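Local atomic coordinates of 2,3-dihydroxybenzoate-AMP ligase (PDB entry 5KEI), a protein that belongs to the ANL superfamily of AMP-binding enzymes, built of a large N-terminal and a small C-terminal domain. Residues A485-L490 against E497-V502. Sequence-based numbering, arbitrary orientation.
Sequences AAAVAL and EKICAV
With CG anti to the carbonyl carbon (chi1 -62°), L490 reaches diagonally across the partner strand and sets CD1 3.5 Å from C500 CB, while K498 CG sits between the backbone N and carbonyl carbon (chi1 56°) and its extended chain crosses L490 obliquely, CG lying 3.8 Å from L490 CB. The two strands form the antiparallel beta hairpin of the small C-terminal domain. Three hydrogen-bonded pairs, A486 with V502, V488 with C500 and L490 with K498, supply six backbone bonds; the tightest, K498 N to L490 O, measures 2.7 Å. V488 N approaches C500 O from above the carbonyl plane, whereas the other five bonds lie in plane. On the face shared by these pairs, the CG2 methyls of V488 and V502 meet at 4.0 Å, and I552 of helix 549-553 packs on both valines. A487, I499 and A501 point to the opposite face, against helix 469-477. A501 pairs through its backbone with A532 and V534 of the parallel strand 532-535, and I499 N bonds to D531 OD2 just before it. At the turn end, the extended E497 lays the flat of its carboxylate against A489 CB, 3.8 Å from CD, and V461 N hydrogen-bonds to OE2.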
ATOM      1  N   ALA A 485      17.389   7.529  14.335  1.00 43.52           N
ATOM      2  CA  ALA A 485      17.388   8.924  14.787  1.00 36.31           C
ATOM      3  C   ALA A 485      16.259   9.192  15.766  1.00 38.23           C
ATOM      4  O   ALA A 485      15.183   8.615  15.646  1.00 45.65           O
ATOM      5  CB  ALA A 485      17.283   9.876  13.606  1.00 31.06           C
ATOM      6  N   ALA A 486      16.505  10.068  16.736  1.00 36.86           N
ATOM      7  CA  ALA A 486      15.455  10.521  17.651  1.00 41.20           C
ATOM      8  C   ALA A 486      15.551  12.032  17.920  1.00 38.24           C
ATOM      9  O   ALA A 486      16.552  12.520  18.434  1.00 38.51           O
ATOM     10  CB  ALA A 486      15.520   9.744  18.956  1.00 40.78           C
ATOM     11  N   ALA A 487      14.511  12.769  17.539  1.00 37.73           N
ATOM     12  CA  ALA A 487      14.437  14.197  17.825  1.00 36.86           C
ATOM     13  C   ALA A 487      13.755  14.350  19.170  1.00 41.21           C
ATOM     14  O   ALA A 487      12.619  13.913  19.362  1.00 45.00           O
ATOM     15  CB  ALA A 487      13.683  14.957  16.727  1.00 29.07           C
ATOM     16  N   VAL A 488      14.467  14.938  20.115  1.00 35.59           N
ATOM     17  CA  VAL A 488      13.994  14.997  21.483  1.00 35.87           C
ATOM     18  C   VAL A 488      13.897  16.464  21.936  1.00 42.39           C
ATOM     19  O   VAL A 488      14.645  17.331  21.461  1.00 38.73           O
ATOM     20  CB  VAL A 488      14.930  14.183  22.405  1.00 38.46           C
ATOM     21  CG1 VAL A 488      14.320  14.016  23.747  1.00 47.17           C
ATOM     22  CG2 VAL A 488      15.194  12.800  21.799  1.00 39.21           C
ATOM     23  N   ALA A 489      12.954  16.733  22.833  1.00 43.09           N
ATOM     24  CA  ALA A 489      12.744  18.064  23.383  1.00 42.02           C
ATOM     25  C   ALA A 489      13.489  18.227  24.698  1.00 43.44           C
ATOM     26  O   ALA A 489      13.341  17.414  25.612  1.00 47.65           O
ATOM     27  CB  ALA A 489      11.250  18.331  23.585  1.00 39.40           C
ATOM     28  N   LEU A 490      14.301  19.277  24.778  1.00 42.01           N
ATOM     29  CA  LEU A 490      14.966  19.649  26.021  1.00 41.94           C
ATOM     30  C   LEU A 490      14.525  21.041  26.443  1.00 44.29           C
ATOM     31  O   LEU A 490      14.410  21.929  25.595  1.00 43.30           O
ATOM     32  CB  LEU A 490      16.473  19.603  25.845  1.00 40.77           C
ATOM     33  CG  LEU A 490      16.990  18.210  25.513  1.00 46.76           C
ATOM     34  CD1 LEU A 490      18.427  18.327  25.074  1.00 57.82           C
ATOM     35  CD2 LEU A 490      16.848  17.284  26.703  1.00 38.01           C
ATOM     36  N   GLU A 497      11.716  24.934  24.281  1.00 32.42           N
ATOM     37  CA  GLU A 497      12.263  23.595  24.101  1.00 39.74           C
ATOM     38  C   GLU A 497      13.244  23.641  22.954  1.00 38.70           C
ATOM     39  O   GLU A 497      12.944  24.222  21.907  1.00 39.15           O
ATOM     40  CB  GLU A 497      11.169  22.554  23.812  1.00 37.20           C
ATOM     41  CG  GLU A 497      10.208  22.324  24.949  1.00 39.05           C
ATOM     42  CD  GLU A 497       9.146  21.275  24.626  1.00 49.57           C
ATOM     43  OE1 GLU A 497       8.704  20.579  25.568  1.00 63.38           O
ATOM     44  OE2 GLU A 497       8.746  21.147  23.445  1.00 46.98           O
ATOM     45  N   LYS A 498      14.416  23.045  23.135  1.00 36.49           N
ATOM     46  CA  LYS A 498      15.327  22.920  22.012  1.00 39.81           C
ATOM     47  C   LYS A 498      15.262  21.503  21.449  1.00 42.01           C
ATOM     48  O   LYS A 498      14.809  20.561  22.123  1.00 35.48           O
ATOM     49  CB  LYS A 498      16.762  23.280  22.408  1.00 39.35           C
ATOM     50  CG  LYS A 498      17.322  22.503  23.570  1.00 39.68           C
ATOM     51  CD  LYS A 498      18.800  22.826  23.742  1.00 40.75           C
ATOM     52  CE  LYS A 498      19.381  22.125  24.960  1.00 49.11           C
ATOM     53  NZ  LYS A 498      20.828  22.441  25.158  1.00 63.62           N
ATOM     54  N   ILE A 499      15.712  21.370  20.204  1.00 37.75           N
ATOM     55  CA  ILE A 499      15.701  20.094  19.508  1.00 40.13           C
ATOM     56  C   ILE A 499      17.051  19.344  19.612  1.00 38.96           C
ATOM     57  O   ILE A 499      18.056  19.755  19.035  1.00 36.09           O
ATOM     58  CB  ILE A 499      15.337  20.295  18.020  1.00 37.78           C
ATOM     59  CG1 ILE A 499      13.917  20.872  17.876  1.00 38.40           C
ATOM     60  CG2 ILE A 499      15.448  18.983  17.280  1.00 38.01           C
ATOM     61  CD1 ILE A 499      13.567  21.303  16.447  1.00 34.28           C
ATOM     62  N   CYS A 500      17.071  18.238  20.349  1.00 40.84           N
ATOM     63  CA  CYS A 500      18.269  17.412  20.373  1.00 37.94           C
ATOM     64  C   CYS A 500      18.130  16.162  19.506  1.00 38.46           C
ATOM     65  O   CYS A 500      17.277  15.294  19.761  1.00 37.52           O
ATOM     66  CB  CYS A 500      18.625  17.009  21.797  1.00 37.89           C
ATOM     67  SG  CYS A 500      20.316  16.417  21.879  1.00 64.93           S
ATOM     68  N   ALA A 501      18.973  16.081  18.478  1.00 35.32           N
ATOM     69  CA  ALA A 501      19.013  14.914  17.599  1.00 38.89           C
ATOM     70  C   ALA A 501      19.970  13.874  18.153  1.00 38.28           C
ATOM     71  O   ALA A 501      21.192  14.011  18.072  1.00 37.31           O
ATOM     72  CB  ALA A 501      19.409  15.299  16.176  1.00 31.95           C
ATOM     73  N   VAL A 502      19.383  12.846  18.741  1.00 39.63           N
ATOM     74  CA  VAL A 502      20.114  11.691  19.203  1.00 42.01           C
ATOM     75  C   VAL A 502      20.166  10.657  18.073  1.00 41.94           C
ATOM     76  O   VAL A 502      19.146  10.109  17.664  1.00 39.63           O
ATOM     77  CB  VAL A 502      19.462  11.092  20.467  1.00 42.37           C
ATOM     78  CG1 VAL A 502      20.374  10.053  21.073  1.00 43.24           C
ATOM     79  CG2 VAL A 502      19.180  12.190  21.463  1.00 32.78           C
TER